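Local coordinates for protein SsfS6 (Streptomyces sp. SF2575, PDB 4G2T) that belongs to the GT-B clan of two-domain proteins, related to erythromycin biosynthesis protein CIII, and binds thymidine-5'-diphosphate in this model, at residues Leu127-Ser132 with Ser150-Ser155; Pro208-Asn213 with Pro292-Met297; Pro227-Thr232 with Cys300-His305. All coordinates share one frame; numbering follows the deposited sequence.

Contact 1: residues Leu127-Ser132 with Ser150-Ser155; sequences LTETYS and SIRLAS
A buried salt bridge, Glu129 to Arg152, joins the C-terminal end of strand 125-129 to the loop after the neighbouring strand 146-149. Both end nitrogens of the arginine reach one oxygen: NH1 lies 2.8 Å from Glu129 OE1, nearly in line with its C-O bond, while NH2 sits 3.2 Å from the same OE1 on the syn side but tilted out of the carboxylate plane. Tyr131 N, 2.9 Å from Glu129 OE1, comes from above that plane, so three N-H groups hold the oxygen. This third bond lies inside a type I turn from Glu129 to Ser132; with Glu129 CG between backbone N and carbonyl carbon (chi1 63°) and a bend at chi2, the carboxylate folds back over the turn. Such loops, at the C-terminal edge of a Rossmann-like sheet, face the interdomain cleft of a GT-B fold, and here Glu330 makes a salt bridge with Arg152 NE. The CD2 corner of the Tyr131 ring sits over one guanidinium face, off toward its rim, 3.2 Å from Arg152 NH2, the planes inclined at 42°. A water bridges the segments: it accepts from Arg152 NH1 (2.7 Å) and Ile151 N (3.0 Å), and hydrogen-bonds to the hydroxyls of Thr130 and Ser155.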
loop_
_atom_site.group_PDB
_atom_site.type_symbol
_atom_site.label_atom_id
_atom_site.label_comp_id
_atom_site.label_asym_id
_atom_site.label_seq_id
_atom_site.Cartn_x
_atom_site.Cartn_y
_atom_site.Cartn_z
ATOM N N LEU A 127 -15.183 -7.557 1.393
ATOM C CA LEU A 127 -14.026 -8.444 1.400
ATOM C C LEU A 127 -13.620 -8.754 2.835
ATOM O O LEU A 127 -13.520 -7.852 3.667
ATOM C CB LEU A 127 -12.856 -7.811 0.648
ATOM C CG LEU A 127 -11.520 -8.553 0.731
ATOM C CD1 LEU A 127 -11.645 -9.960 0.164
ATOM C CD2 LEU A 127 -10.426 -7.775 0.015
ATOM N N THR A 128 -13.390 -10.029 3.125
ATOM C CA THR A 128 -13.044 -10.443 4.479
ATOM C C THR A 128 -12.340 -11.795 4.486
ATOM O O THR A 128 -12.296 -12.487 3.470
ATOM C CB THR A 128 -14.296 -10.529 5.369
ATOM O OG1 THR A 128 -13.905 -10.596 6.744
ATOM C CG2 THR A 128 -15.124 -11.758 5.015
ATOM N N GLU A 129 -11.788 -12.165 5.637
ATOM C CA GLU A 129 -11.134 -13.460 5.782
ATOM C C GLU A 129 -12.107 -14.505 6.324
ATOM O O GLU A 129 -13.249 -14.186 6.655
ATOM C CB GLU A 129 -9.886 -13.353 6.664
ATOM C CG GLU A 129 -10.156 -12.920 8.092
ATOM C CD GLU A 129 -10.062 -14.068 9.078
ATOM O OE1 GLU A 129 -9.804 -15.210 8.643
ATOM O OE2 GLU A 129 -10.244 -13.824 10.289
ATOM N N THR A 130 -11.646 -15.749 6.412
ATOM C CA THR A 130 -12.514 -16.880 6.735
ATOM C C THR A 130 -13.207 -16.769 8.094
ATOM O O THR A 130 -14.395 -17.069 8.214
ATOM C CB THR A 130 -11.741 -18.214 6.675
ATOM O OG1 THR A 130 -11.003 -18.290 5.449
ATOM C CG2 THR A 130 -12.700 -19.392 6.759
ATOM N N TYR A 131 -12.472 -16.332 9.111
ATOM C CA TYR A 131 -13.007 -16.320 10.471
ATOM C C TYR A 131 -13.483 -14.942 10.935
ATOM O O TYR A 131 -13.880 -14.774 12.088
ATOM C CB TYR A 131 -11.991 -16.906 11.455
ATOM C CG TYR A 131 -11.611 -18.339 11.148
ATOM C CD1 TYR A 131 -12.471 -19.172 10.445
ATOM C CD2 TYR A 131 -10.389 -18.856 11.555
ATOM C CE1 TYR A 131 -12.127 -20.478 10.157
ATOM C CE2 TYR A 131 -10.034 -20.161 11.271
ATOM C CZ TYR A 131 -10.907 -20.967 10.572
ATOM O OH TYR A 131 -10.560 -22.268 10.288
ATOM N N SER A 132 -13.443 -13.963 10.039
ATOM C CA SER A 132 -14.027 -12.657 10.323
ATOM C C SER A 132 -15.480 -12.644 9.864
ATOM O O SER A 132 -15.795 -12.168 8.773
ATOM C CB SER A 132 -13.239 -11.540 9.637
ATOM O OG SER A 132 -11.969 -11.365 10.238
ATOM N N SER A 150 -9.114 -16.968 2.058
ATOM C CA SER A 150 -8.390 -17.736 3.059
ATOM C C SER A 150 -7.019 -17.119 3.289
ATOM O O SER A 150 -6.376 -16.643 2.353
ATOM C CB SER A 150 -8.243 -19.195 2.627
ATOM O OG SER A 150 -7.407 -19.907 3.523
ATOM N N ILE A 151 -6.577 -17.123 4.541
ATOM C CA ILE A 151 -5.272 -16.579 4.891
ATOM C C ILE A 151 -4.435 -17.650 5.582
ATOM O O ILE A 151 -3.459 -17.349 6.270
ATOM C CB ILE A 151 -5.408 -15.344 5.802
ATOM C CG1 ILE A 151 -6.049 -15.728 7.138
ATOM C CG2 ILE A 151 -6.236 -14.268 5.115
ATOM C CD1 ILE A 151 -6.223 -14.562 8.089
ATOM N N ARG A 152 -4.828 -18.905 5.384
ATOM C CA ARG A 152 -4.196 -20.034 6.058
ATOM C C ARG A 152 -3.923 -21.174 5.081
ATOM O O ARG A 152 -4.612 -21.310 4.068
ATOM C CB ARG A 152 -5.096 -20.530 7.191
ATOM C CG ARG A 152 -5.497 -19.445 8.180
ATOM C CD ARG A 152 -6.690 -19.851 9.028
ATOM N NE ARG A 152 -7.012 -18.826 10.016
ATOM C CZ ARG A 152 -7.798 -17.780 9.781
ATOM N NH1 ARG A 152 -8.353 -17.620 8.588
ATOM N NH2 ARG A 152 -8.033 -16.896 10.740
ATOM N N LEU A 153 -2.918 -21.988 5.387
ATOM C CA LEU A 153 -2.640 -23.190 4.605
ATOM C C LEU A 153 -3.828 -24.137 4.677
ATOM O O LEU A 153 -4.181 -24.791 3.696
ATOM C CB LEU A 153 -1.387 -23.898 5.121
ATOM C CG LEU A 153 -0.035 -23.449 4.570
ATOM C CD1 LEU A 153 1.093 -24.196 5.265
ATOM C CD2 LEU A 153 0.022 -23.677 3.068
ATOM N N ALA A 154 -4.440 -24.202 5.855
ATOM C CA ALA A 154 -5.631 -25.007 6.065
ATOM C C ALA A 154 -6.552 -24.312 7.058
ATOM O O ALA A 154 -6.115 -23.888 8.129
ATOM C CB ALA A 154 -5.255 -26.392 6.566
ATOM N N SER A 155 -7.823 -24.188 6.696
ATOM C CA SER A 155 -8.803 -23.553 7.565
ATOM C C SER A 155 -9.837 -24.568 8.034
ATOM O O SER A 155 -10.793 -24.857 7.314
ATOM C CB SER A 155 -9.495 -22.398 6.840
ATOM O OG SER A 155 -8.551 -21.440 6.390
HETATM O O HOH W 1 -8.447 -18.842 6.197
#

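Contact 2: residues Pro208-Asn213 with Pro292-Met297; sequences PYNGRN and PLSAIM. With TYD (thymidine-5'-diphosphate), chain B.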
loop_
_atom_site.group_PDB
_atom_site.type_symbol
_atom_site.label_atom_id
_atom_site.label_comp_id
_atom_site.label_asym_id
_atom_site.label_seq_id
_atom_site.Cartn_x
_atom_site.Cartn_y
_atom_site.Cartn_z
ATOM N N PRO A 208 2.946 -11.995 -0.164
ATOM C CA PRO A 208 3.121 -11.686 1.258
ATOM C C PRO A 208 3.262 -10.195 1.567
ATOM O O PRO A 208 4.079 -9.503 0.958
ATOM C CB PRO A 208 4.419 -12.418 1.608
ATOM C CG PRO A 208 5.188 -12.433 0.334
ATOM C CD PRO A 208 4.170 -12.549 -0.770
ATOM N N TYR A 209 2.453 -9.712 2.504
ATOM C CA TYR A 209 2.673 -8.404 3.110
ATOM C C TYR A 209 2.903 -8.592 4.605
ATOM O O TYR A 209 2.054 -9.144 5.305
ATOM C CB TYR A 209 1.495 -7.460 2.868
ATOM C CG TYR A 209 1.675 -6.123 3.549
ATOM C CD1 TYR A 209 2.567 -5.184 3.048
ATOM C CD2 TYR A 209 0.968 -5.805 4.703
ATOM C CE1 TYR A 209 2.746 -3.964 3.671
ATOM C CE2 TYR A 209 1.140 -4.586 5.332
ATOM C CZ TYR A 209 2.030 -3.670 4.811
ATOM O OH TYR A 209 2.206 -2.456 5.434
ATOM N N ASN A 210 4.049 -8.130 5.090
ATOM C CA ASN A 210 4.459 -8.419 6.460
ATOM C C ASN A 210 4.650 -7.187 7.337
ATOM O O ASN A 210 5.342 -7.243 8.354
ATOM C CB ASN A 210 5.738 -9.256 6.457
ATOM C CG ASN A 210 5.635 -10.467 5.554
ATOM O OD1 ASN A 210 6.410 -10.615 4.611
ATOM N ND2 ASN A 210 4.674 -11.338 5.836
ATOM N N GLY A 211 4.044 -6.074 6.944
ATOM C CA GLY A 211 4.084 -4.877 7.762
ATOM C C GLY A 211 4.954 -3.760 7.225
ATOM O O GLY A 211 5.309 -3.736 6.047
ATOM N N ARG A 212 5.310 -2.838 8.113
ATOM C CA ARG A 212 5.969 -1.596 7.729
ATOM C C ARG A 212 7.283 -1.389 8.477
ATOM O O ARG A 212 7.320 -1.429 9.707
ATOM C CB ARG A 212 5.029 -0.422 8.006
ATOM C CG ARG A 212 5.570 0.943 7.629
ATOM C CD ARG A 212 4.825 2.025 8.394
ATOM N NE ARG A 212 4.973 3.346 7.792
ATOM C CZ ARG A 212 6.007 4.153 7.999
ATOM N NH1 ARG A 212 7.003 3.770 8.788
ATOM N NH2 ARG A 212 6.051 5.340 7.410
ATOM N N ASN A 213 8.357 -1.162 7.728
ATOM C CA ASN A 213 9.663 -0.880 8.314
ATOM C C ASN A 213 10.221 0.416 7.741
ATOM O O ASN A 213 9.718 0.911 6.740
ATOM C CB ASN A 213 10.629 -2.031 8.037
ATOM C CG ASN A 213 11.846 -2.002 8.938
ATOM O OD1 ASN A 213 11.833 -1.380 10.000
ATOM N ND2 ASN A 213 12.909 -2.678 8.518
ATOM N N PRO A 292 9.835 -6.858 8.236
ATOM C CA PRO A 292 8.875 -7.524 7.353
ATOM C C PRO A 292 9.569 -8.677 6.647
ATOM O O PRO A 292 10.556 -8.454 5.946
ATOM C CB PRO A 292 8.509 -6.427 6.353
ATOM C CG PRO A 292 8.697 -5.162 7.114
ATOM C CD PRO A 292 9.885 -5.407 8.001
ATOM N N LEU A 293 9.065 -9.890 6.851
ATOM C CA LEU A 293 9.739 -11.102 6.395
ATOM C C LEU A 293 10.066 -11.101 4.904
ATOM O O LEU A 293 11.167 -11.479 4.511
ATOM C CB LEU A 293 8.921 -12.340 6.769
ATOM C CG LEU A 293 8.705 -12.540 8.271
ATOM C CD1 LEU A 293 7.993 -13.855 8.547
ATOM C CD2 LEU A 293 10.028 -12.474 9.023
ATOM N N SER A 294 9.118 -10.656 4.083
ATOM C CA SER A 294 9.303 -10.622 2.633
ATOM C C SER A 294 10.514 -9.788 2.217
ATOM O O SER A 294 11.098 -10.014 1.157
ATOM C CB SER A 294 8.045 -10.092 1.940
ATOM O OG SER A 294 7.729 -8.786 2.388
ATOM N N ALA A 295 10.886 -8.828 3.056
ATOM C CA ALA A 295 12.031 -7.972 2.779
ATOM C C ALA A 295 13.356 -8.660 3.103
ATOM O O ALA A 295 14.374 -8.386 2.467
ATOM C CB ALA A 295 11.909 -6.660 3.546
ATOM N N ILE A 296 13.342 -9.554 4.088
ATOM C CA ILE A 296 14.573 -10.196 4.546
ATOM C C ILE A 296 14.709 -11.657 4.114
ATOM O O ILE A 296 15.797 -12.227 4.191
ATOM C CB ILE A 296 14.722 -10.116 6.081
ATOM C CG1 ILE A 296 13.624 -10.930 6.770
ATOM C CG2 ILE A 296 14.700 -8.667 6.545
ATOM C CD1 ILE A 296 13.779 -11.012 8.274
HETATM N N MSE A 297 13.608 -12.256 3.666
HETATM C CA MSE A 297 13.608 -13.657 3.228
HETATM C C MSE A 297 14.659 -14.043 2.173
HETATM O O MSE A 297 15.273 -15.103 2.289
HETATM C CB MSE A 297 12.209 -14.105 2.779
HETATM C CG MSE A 297 11.273 -14.507 3.913
HETATM SE SE MSE A 297 11.997 -15.892 5.083
HETATM C CE MSE A 297 12.730 -14.765 6.499
HETATM P PA TYD B . 1.393 -14.588 11.893
HETATM O O1A TYD B . 2.465 -15.265 11.075
HETATM O O2A TYD B . 0.037 -15.145 11.520
HETATM O O3A TYD B . 1.693 -14.838 13.406
HETATM P PB TYD B . 0.785 -14.200 14.505
HETATM O O1B TYD B . -0.634 -14.080 14.006
HETATM O O2B TYD B . 0.820 -15.091 15.724
HETATM O O3B TYD B . 1.305 -12.828 14.866
HETATM O "O5'" TYD B . 1.415 -13.051 11.633
HETATM C "C5'" TYD B . 2.585 -12.343 11.799
HETATM C "C4'" TYD B . 2.718 -11.367 10.684
HETATM O "O4'" TYD B . 3.510 -10.298 11.078
HETATM C "C3'" TYD B . 3.405 -12.020 9.515
HETATM O "O3'" TYD B . 2.920 -11.498 8.337
HETATM C "C2'" TYD B . 4.864 -11.738 9.666
HETATM C "C1'" TYD B . 4.803 -10.337 10.379
HETATM N N1 TYD B . 6.062 -9.876 11.145
HETATM C C2 TYD B . 7.296 -9.528 10.469
HETATM O O2 TYD B . 7.371 -9.596 9.256
HETATM N N3 TYD B . 8.440 -9.110 11.188
HETATM C C4 TYD B . 8.394 -9.020 12.587
HETATM O O4 TYD B . 9.391 -8.653 13.216
HETATM C C5 TYD B . 7.127 -9.371 13.292
HETATM C C5M TYD B . 7.076 -9.275 14.779
HETATM C C6 TYD B . 6.010 -9.780 12.596
#
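One side-chain amide, that of Asn210, ties a loop to the start of a short helix with its oxygen and holds thymidine-5'-diphosphate with its nitrogen. Asn210 OD1 accepts Ser294 N at 2.8 Å, the donor tilted 31° from the carbonyl plane, and takes a weak second bond from the Ser294 hydroxyl. On the other branch, Asn210 ND2 gives a fairly straight bond, 161°, to O3' of the ligand at 3.1 Å; Thr314 OG1 is a further partner of this nitrogen. With CG beside its own backbone N (chi1 -51°), the amide reaches past Leu293 toward the first turn of helix 293-296. Leu293 N meets the thymine O2 at 3.0 Å, and Leu293 CG packs against the same oxygen.

Around this polar centre the Pro292 ring makes the van der Waals fit. It is flanked by Asn210 CB and by Asn213, whose CB comes within 3.5 Å of Pro292 CD. Gly211 brings its carbonyl near Pro292 CG, and its backbone angles suit glycine. Pro208 CG rests on Ser294 CB at 4.0 Å. Base and sugar are thus both contacted beside the seam between the loop 208-213 and the C-terminal domain of this GT-B protein. With both ends of its amide engaged, Asn210 is probably fixed in its flip, so that setting the loop on the helix also sets a donor against the sugar hydroxyl.

Contact 3: residues Pro227-Thr232 with Cys300-His305; sequences PRLCLT and CDVVVH
Leu229 drops its CD1 methyl into the notch between Val302 and Val304, touching Val302 CG1 at 3.7 Å and Val304 CG2 at 3.8 Å. The leucine points CG anti to its amide nitrogen (chi1 178°), which carries the branched end across to the neighbouring strand. On that same side of the sheet Leu231 runs alongside Val304, the two pointing the same way, with Leu231 CD1 3.7 Å from Val304 CB; Val304 is a bump touched by both leucines, CG2 by Leu229 and CB by Leu231.

The other side carries Cys230 and is packed differently. Cys230 CB touches both the sulfur of Cys300, 3.8 Å away, and Val303 CG2, while the other methyl of Val303, CG1, presses on Cys230 O. Further on, the Thr232 side chain crosses those of Val303 and His305 obliquely, its CG2 4.2 Å from Val303 CG1.

Beneath these side chains is a regular parallel pairing, the strand directions 19° apart. Cys230 uses both backbone groups: its N bonds to Val302 O at 2.9 Å and its O receives Val304 N, and Thr232 N continues the ladder to Val304 O. At the N-terminal end of the pair, the side chain of Asp301 extends the pattern, its OD2 taking Arg228 N at 3.1 Å on the anti side while Asp301 N returns a bond to Arg228 O. Arg224 makes a salt bridge with the same OD2.

The two strands are the central pair of the C-terminal parallel sheet, whose 3-2-1-4-5-6 order marks a Rossmann-like domain. Strand 265-269 pairs with the other edge of strand 228-232, away from strand 302-305. Helix 357-366 packs through Cys361 on Leu229 and Val304, helix 252-258 on Leu231, and helix 309-317 lies over Val303, Thr232 and His305 on the other side.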
loop_
_atom_site.group_PDB
_atom_site.type_symbol
_atom_site.label_atom_id
_atom_site.label_comp_id
_atom_site.label_asym_id
_atom_site.label_seq_id
_atom_site.Cartn_x
_atom_site.Cartn_y
_atom_site.Cartn_z
ATOM N N PRO A 227 25.470 -19.322 6.265
ATOM C CA PRO A 227 24.026 -19.566 6.381
ATOM C C PRO A 227 23.348 -18.660 7.405
ATOM O O PRO A 227 23.746 -18.635 8.570
ATOM C CB PRO A 227 23.960 -21.023 6.842
ATOM C CG PRO A 227 25.178 -21.641 6.260
ATOM C CD PRO A 227 26.241 -20.578 6.320
ATOM N N ARG A 228 22.337 -17.917 6.963
ATOM C CA ARG A 228 21.629 -16.991 7.840
ATOM C C ARG A 228 20.266 -17.541 8.254
ATOM O O ARG A 228 19.506 -18.037 7.422
ATOM C CB ARG A 228 21.478 -15.620 7.174
ATOM C CG ARG A 228 20.903 -14.544 8.083
ATOM C CD ARG A 228 20.881 -13.175 7.411
ATOM N NE ARG A 228 22.222 -12.647 7.170
ATOM C CZ ARG A 228 22.672 -12.263 5.978
ATOM N NH1 ARG A 228 21.887 -12.345 4.913
ATOM N NH2 ARG A 228 23.905 -11.793 5.853
ATOM N N LEU A 229 19.963 -17.449 9.546
ATOM C CA LEU A 229 18.700 -17.951 10.076
ATOM C C LEU A 229 17.824 -16.816 10.597
ATOM O O LEU A 229 18.310 -15.891 11.246
ATOM C CB LEU A 229 18.955 -18.983 11.182
ATOM C CG LEU A 229 17.757 -19.603 11.912
ATOM C CD1 LEU A 229 18.038 -21.058 12.253
ATOM C CD2 LEU A 229 17.413 -18.829 13.180
ATOM N N CYS A 230 16.528 -16.895 10.312
ATOM C CA CYS A 230 15.575 -15.916 10.818
ATOM C C CYS A 230 14.738 -16.499 11.951
ATOM O O CYS A 230 14.075 -17.522 11.785
ATOM C CB CYS A 230 14.662 -15.411 9.701
ATOM S SG CYS A 230 13.387 -14.264 10.270
ATOM N N LEU A 231 14.771 -15.839 13.101
ATOM C CA LEU A 231 14.031 -16.293 14.271
ATOM C C LEU A 231 12.900 -15.325 14.599
ATOM O O LEU A 231 13.144 -14.180 14.975
ATOM C CB LEU A 231 14.975 -16.433 15.466
ATOM C CG LEU A 231 14.364 -16.895 16.789
ATOM C CD1 LEU A 231 13.801 -18.303 16.669
ATOM C CD2 LEU A 231 15.394 -16.816 17.906
ATOM N N THR A 232 11.662 -15.785 14.453
ATOM C CA THR A 232 10.503 -14.933 14.696
ATOM C C THR A 232 9.339 -15.713 15.298
ATOM O O THR A 232 9.090 -16.855 14.923
ATOM C CB THR A 232 10.034 -14.239 13.399
ATOM O OG1 THR A 232 8.824 -13.513 13.651
ATOM C CG2 THR A 232 9.792 -15.260 12.295
ATOM N N CYS A 300 17.915 -14.985 3.701
ATOM C CA CYS A 300 17.879 -16.045 4.705
ATOM C C CYS A 300 17.872 -17.438 4.081
ATOM O O CYS A 300 17.520 -17.606 2.913
ATOM C CB CYS A 300 16.662 -15.876 5.619
ATOM S SG CYS A 300 16.667 -14.355 6.598
ATOM N N ASP A 301 18.261 -18.435 4.871
ATOM C CA ASP A 301 18.306 -19.816 4.400
ATOM C C ASP A 301 17.310 -20.708 5.137
ATOM O O ASP A 301 16.844 -21.707 4.590
ATOM C CB ASP A 301 19.720 -20.388 4.542
ATOM C CG ASP A 301 20.719 -19.708 3.628
ATOM O OD1 ASP A 301 20.818 -20.112 2.450
ATOM O OD2 ASP A 301 21.409 -18.773 4.087
ATOM N N VAL A 302 16.989 -20.346 6.375
ATOM C CA VAL A 302 16.086 -21.148 7.196
ATOM C C VAL A 302 15.412 -20.288 8.268
ATOM O O VAL A 302 16.020 -19.362 8.807
ATOM C CB VAL A 302 16.832 -22.347 7.839
ATOM C CG1 VAL A 302 17.997 -21.863 8.689
ATOM C CG2 VAL A 302 15.881 -23.214 8.655
ATOM N N VAL A 303 14.149 -20.585 8.563
ATOM C CA VAL A 303 13.384 -19.810 9.535
ATOM C C VAL A 303 12.812 -20.672 10.657
ATOM O O VAL A 303 12.169 -21.689 10.404
ATOM C CB VAL A 303 12.221 -19.059 8.860
ATOM C CG1 VAL A 303 11.476 -18.205 9.876
ATOM C CG2 VAL A 303 12.734 -18.206 7.717
ATOM N N VAL A 304 13.048 -20.255 11.897
ATOM C CA VAL A 304 12.437 -20.895 13.056
ATOM C C VAL A 304 11.290 -20.027 13.558
ATOM O O VAL A 304 11.499 -18.869 13.922
ATOM C CB VAL A 304 13.450 -21.079 14.195
ATOM C CG1 VAL A 304 12.780 -21.708 15.408
ATOM C CG2 VAL A 304 14.621 -21.923 13.727
ATOM N N HIS A 305 10.081 -20.578 13.578
ATOM C CA HIS A 305 8.918 -19.784 13.962
ATOM C C HIS A 305 7.862 -20.521 14.788
ATOM O O HIS A 305 8.008 -21.701 15.108
ATOM C CB HIS A 305 8.280 -19.127 12.734
ATOM C CG HIS A 305 7.846 -20.099 11.682
ATOM N ND1 HIS A 305 6.666 -20.807 11.765
ATOM C CD2 HIS A 305 8.429 -20.476 10.521
ATOM C CE1 HIS A 305 6.543 -21.580 10.702
ATOM N NE2 HIS A 305 7.600 -21.397 9.930
#

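How the contacts relate
Contact 1 comes first along the chain, in the N-terminal sheet; contacts 2 and 3 follow and interleave, since 208-213 and 227-232 both precede 292-297 and 300-305. Contacts 2 and 3 have centres about 14 Å apart and touch: Met297 SE packs on Val303 CG2 at 3.6 Å, and Ile296 CD1 on Cys230 SG, so helix 293-296 lies against the central strands of the C-terminal sheet. Contact 1 stands apart, its centre about 20 Å from that of contact 2 and 26 Å from that of contact 3. Thymidine-5'-diphosphate is hydrogen-bonded to contact 2, close to Thr232 of contact 3, and about 7 Å from the Ile151 side chain of contact 1, as expected of a GT-B cleft.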